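Local coordinates for protein mandelate racemase / muconate lactonizing enzyme (Burkholderia pseudomallei, PDB 2POD) that is of unknown specific function but belongs to the mandelate racemase/muconate lactonizing branch of the enolase superfamily and is probably a metal-dependent lyase, at residues B[9-15]-B[392-398]. Numbering follows the deposited sequence.
Sequences ETLRPEE and LTIAVRN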
ATOM      1  N   GLU B   9     -30.422 -32.866 -23.103  1.00 47.99           N
ATOM      2  CA  GLU B   9     -31.844 -32.559 -22.950  1.00 50.69           C
ATOM      3  C   GLU B   9     -32.032 -31.504 -21.876  1.00 48.30           C
ATOM      4  O   GLU B   9     -31.516 -31.657 -20.778  1.00 50.07           O
ATOM      5  CB  GLU B   9     -32.606 -33.812 -22.512  1.00 49.50           C
ATOM      6  CG  GLU B   9     -33.064 -34.709 -23.628  1.00 62.36           C
ATOM      7  CD  GLU B   9     -34.130 -35.694 -23.173  1.00 72.04           C
ATOM      8  OE1 GLU B   9     -35.306 -35.514 -23.561  1.00 63.38           O
ATOM      9  OE2 GLU B   9     -33.794 -36.640 -22.423  1.00 68.36           O
ATOM     10  N   THR B  10     -32.796 -30.456 -22.171  1.00 48.70           N
ATOM     11  CA  THR B  10     -33.241 -29.534 -21.121  1.00 49.97           C
ATOM     12  C   THR B  10     -34.713 -29.713 -20.774  1.00 51.24           C
ATOM     13  O   THR B  10     -35.545 -29.969 -21.646  1.00 50.13           O
ATOM     14  CB  THR B  10     -32.968 -28.061 -21.473  1.00 48.66           C
ATOM     15  OG1 THR B  10     -33.611 -27.739 -22.712  1.00 47.38           O
ATOM     16  CG2 THR B  10     -31.464 -27.804 -21.586  1.00 54.28           C
ATOM     17  N   LEU B  11     -35.022 -29.586 -19.487  1.00 49.08           N
ATOM     18  CA  LEU B  11     -36.371 -29.779 -18.993  1.00 49.33           C
ATOM     19  C   LEU B  11     -36.783 -28.536 -18.218  1.00 51.79           C
ATOM     20  O   LEU B  11     -36.143 -28.181 -17.223  1.00 52.90           O
ATOM     21  CB  LEU B  11     -36.437 -30.998 -18.058  1.00 53.77           C
ATOM     22  CG  LEU B  11     -35.928 -32.422 -18.342  1.00 55.44           C
ATOM     23  CD1 LEU B  11     -36.764 -33.372 -17.511  1.00 57.13           C
ATOM     24  CD2 LEU B  11     -35.969 -32.855 -19.802  1.00 61.39           C
ATOM     25  N   ARG B  12     -37.852 -27.884 -18.670  1.00 51.91           N
ATOM     26  CA  ARG B  12     -38.399 -26.718 -17.978  1.00 52.44           C
ATOM     27  C   ARG B  12     -39.818 -26.965 -17.457  1.00 53.01           C
ATOM     28  O   ARG B  12     -40.786 -26.878 -18.216  1.00 57.19           O
ATOM     29  CB  ARG B  12     -38.400 -25.500 -18.899  1.00 55.28           C
ATOM     30  CG  ARG B  12     -37.041 -24.876 -19.147  1.00 57.70           C
ATOM     31  CD  ARG B  12     -37.169 -23.459 -19.707  1.00 55.07           C
ATOM     32  NE  ARG B  12     -37.665 -23.448 -21.083  1.00 52.73           N
ATOM     33  CZ  ARG B  12     -38.906 -23.123 -21.439  1.00 55.16           C
ATOM     34  NH1 ARG B  12     -39.257 -23.149 -22.716  1.00 53.12           N
ATOM     35  NH2 ARG B  12     -39.798 -22.772 -20.523  1.00 49.32           N
ATOM     36  N   PRO B  13     -39.953 -27.260 -16.153  1.00 52.04           N
ATOM     37  CA  PRO B  13     -41.300 -27.463 -15.613  1.00 51.96           C
ATOM     38  C   PRO B  13     -42.000 -26.139 -15.334  1.00 54.00           C
ATOM     39  O   PRO B  13     -41.446 -25.292 -14.633  1.00 55.60           O
ATOM     40  CB  PRO B  13     -41.051 -28.236 -14.313  1.00 51.46           C
ATOM     41  CG  PRO B  13     -39.612 -27.971 -13.943  1.00 49.31           C
ATOM     42  CD  PRO B  13     -38.897 -27.401 -15.131  1.00 49.75           C
ATOM     43  N   GLU B  14     -43.201 -25.946 -15.879  1.00 55.40           N
ATOM     44  CA  GLU B  14     -43.890 -24.660 -15.703  1.00 55.68           C
ATOM     45  C   GLU B  14     -44.483 -24.401 -14.320  1.00 53.55           C
ATOM     46  O   GLU B  14     -44.813 -23.259 -13.989  1.00 58.21           O
ATOM     47  CB  GLU B  14     -44.894 -24.347 -16.817  1.00 58.72           C
ATOM     48  CG  GLU B  14     -45.661 -25.521 -17.373  1.00 62.15           C
ATOM     49  CD  GLU B  14     -46.725 -25.085 -18.365  1.00 70.95           C
ATOM     50  OE1 GLU B  14     -46.366 -24.632 -19.478  1.00 64.19           O
ATOM     51  OE2 GLU B  14     -47.922 -25.189 -18.021  1.00 65.98           O
ATOM     52  N   GLU B  15     -44.587 -25.448 -13.509  1.00 50.04           N
ATOM     53  CA  GLU B  15     -44.934 -25.299 -12.096  1.00 57.20           C
ATOM     54  C   GLU B  15     -43.809 -24.680 -11.270  1.00 59.33           C
ATOM     55  O   GLU B  15     -44.071 -23.995 -10.275  1.00 60.17           O
ATOM     56  CB  GLU B  15     -45.374 -26.632 -11.476  1.00 56.85           C
ATOM     57  CG  GLU B  15     -44.823 -27.875 -12.163  1.00 68.33           C
ATOM     58  CD  GLU B  15     -45.755 -28.437 -13.236  1.00 71.43           C
ATOM     59  OE1 GLU B  15     -45.351 -28.458 -14.418  1.00 61.06           O
ATOM     60  OE2 GLU B  15     -46.884 -28.858 -12.897  1.00 75.20           O
ATOM     61  N   LEU B 392     -45.726 -33.646 -14.113  1.00 73.12           N
ATOM     62  CA  LEU B 392     -45.416 -32.234 -14.306  1.00 69.11           C
ATOM     63  C   LEU B 392     -45.533 -31.874 -15.779  1.00 65.22           C
ATOM     64  O   LEU B 392     -45.181 -32.672 -16.651  1.00 64.68           O
ATOM     65  CB  LEU B 392     -43.993 -31.944 -13.820  1.00 71.39           C
ATOM     66  CG  LEU B 392     -43.736 -31.396 -12.413  1.00 71.88           C
ATOM     67  CD1 LEU B 392     -44.269 -32.289 -11.288  1.00 79.28           C
ATOM     68  CD2 LEU B 392     -42.253 -31.139 -12.234  1.00 70.99           C
ATOM     69  N   THR B 393     -46.031 -30.673 -16.054  1.00 63.78           N
ATOM     70  CA  THR B 393     -45.993 -30.114 -17.403  1.00 62.84           C
ATOM     71  C   THR B 393     -44.596 -29.576 -17.712  1.00 60.76           C
ATOM     72  O   THR B 393     -44.190 -28.544 -17.185  1.00 61.33           O
ATOM     73  CB  THR B 393     -47.022 -28.982 -17.576  1.00 62.83           C
ATOM     74  OG1 THR B 393     -48.193 -29.268 -16.804  1.00 64.69           O
ATOM     75  CG2 THR B 393     -47.385 -28.804 -19.046  1.00 61.60           C
ATOM     76  N   ILE B 394     -43.864 -30.288 -18.564  1.00 58.61           N
ATOM     77  CA  ILE B 394     -42.445 -30.026 -18.762  1.00 55.52           C
ATOM     78  C   ILE B 394     -42.159 -29.691 -20.229  1.00 56.13           C
ATOM     79  O   ILE B 394     -42.368 -30.516 -21.129  1.00 56.47           O
ATOM     80  CB  ILE B 394     -41.567 -31.211 -18.259  1.00 55.77           C
ATOM     81  CG1 ILE B 394     -41.603 -31.290 -16.731  1.00 58.38           C
ATOM     82  CG2 ILE B 394     -40.117 -31.061 -18.725  1.00 60.87           C
ATOM     83  CD1 ILE B 394     -41.047 -32.583 -16.151  1.00 55.98           C
ATOM     84  N   ALA B 395     -41.688 -28.472 -20.465  1.00 54.63           N
ATOM     85  CA  ALA B 395     -41.232 -28.085 -21.791  1.00 58.32           C
ATOM     86  C   ALA B 395     -39.833 -28.648 -22.043  1.00 60.53           C
ATOM     87  O   ALA B 395     -38.866 -28.257 -21.383  1.00 63.83           O
ATOM     88  CB  ALA B 395     -41.253 -26.571 -21.942  1.00 60.45           C
ATOM     89  N   VAL B 396     -39.738 -29.580 -22.983  1.00 59.18           N
ATOM     90  CA  VAL B 396     -38.466 -30.214 -23.304  1.00 59.58           C
ATOM     91  C   VAL B 396     -37.831 -29.622 -24.555  1.00 58.64           C
ATOM     92  O   VAL B 396     -38.523 -29.124 -25.442  1.00 61.48           O
ATOM     93  CB  VAL B 396     -38.575 -31.760 -23.436  1.00 60.81           C
ATOM     94  CG1 VAL B 396     -38.944 -32.385 -22.106  1.00 54.98           C
ATOM     95  CG2 VAL B 396     -39.570 -32.163 -24.530  1.00 68.52           C
ATOM     96  N   ARG B 397     -36.507 -29.669 -24.604  1.00 57.51           N
ATOM     97  CA  ARG B 397     -35.758 -29.346 -25.808  1.00 56.16           C
ATOM     98  C   ARG B 397     -34.550 -30.277 -25.882  1.00 55.66           C
ATOM     99  O   ARG B 397     -34.025 -30.709 -24.856  1.00 52.65           O
ATOM    100  CB  ARG B 397     -35.344 -27.867 -25.800  1.00 57.23           C
ATOM    101  CG  ARG B 397     -34.850 -27.328 -27.146  1.00 66.06           C
ATOM    102  CD  ARG B 397     -35.655 -26.121 -27.613  1.00 61.58           C
ATOM    103  NE  ARG B 397     -35.117 -24.853 -27.121  1.00 59.24           N
ATOM    104  CZ  ARG B 397     -34.155 -24.150 -27.717  1.00 56.15           C
ATOM    105  NH1 ARG B 397     -33.751 -23.007 -27.180  1.00 65.51           N
ATOM    106  NH2 ARG B 397     -33.588 -24.580 -28.838  1.00 43.19           N
ATOM    107  N   ASN B 398     -34.137 -30.597 -27.105  1.00 60.07           N
ATOM    108  CA  ASN B 398     -33.199 -31.679 -27.369  1.00 63.19           C
ATOM    109  C   ASN B 398     -32.172 -31.238 -28.404  1.00 64.16           C
ATOM    110  O   ASN B 398     -32.493 -30.516 -29.347  1.00 64.52           O
ATOM    111  CB  ASN B 398     -33.963 -32.911 -27.879  1.00 66.17           C
ATOM    112  CG  ASN B 398     -33.104 -34.167 -27.923  1.00 70.97           C
ATOM    113  OD1 ASN B 398     -32.280 -34.346 -28.825  1.00 75.24           O
ATOM    114  ND2 ASN B 398     -33.308 -35.054 -26.956  1.00 67.70           N
TER
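In the antiparallel sheet of the enolase-superfamily N-terminal capping domain, the C-terminal strand 394-400 returns to pair with the first strand, 5-13, whose other edge is taken by strand 19-26. The axes of segments 9-13 and 394-398 approach to 4.4 Å, with 161° between their N-to-C directions, an antiparallel pairing. L392, just past helix 388-391, packs CD2 on CB of P13 (3.8 Å). T393, just ahead of the strand, adds a backbone hydrogen bond at the ladder's end: its O accepts from N of E14 at 3.1 Å and lies 3.5 Å from CA of P13 in a CA-H...O contact, while its N donates a weak hydrogen bond to OE1 of E15 (2.8 Å, N-H...O angle only 120°). I394, in a non-hydrogen-bonded pair with P13, shares its face with L11 and V396; its CG2 meets CB of L11 at 3.7 Å, and helix 388-391 packs against this apolar row. A395 and R12 form a hydrogen-bonded pair: N of R12 to O of A395 is 2.9 Å, and N of A395 to O of R12 is 2.9 Å. CB of A395 lies over one face of the R12 guanidinium, whose NE forms a salt bridge with E44 of helix 40-55. V396 touches CD2 of L11 through CG1 (3.8 Å). R397 forms the second hydrogen-bonded pair, with T10: N of T10 to O of R397 is 3.0 Å and N of R397 to O of T10 is 3.1 Å; OG1 of T10 hydrogen-bonds E44 and H48. At N398, in a non-hydrogen-bonded pair with E9, ND2 hydrogen-bonds to E7 and sits 3.4 Å from CG of E9.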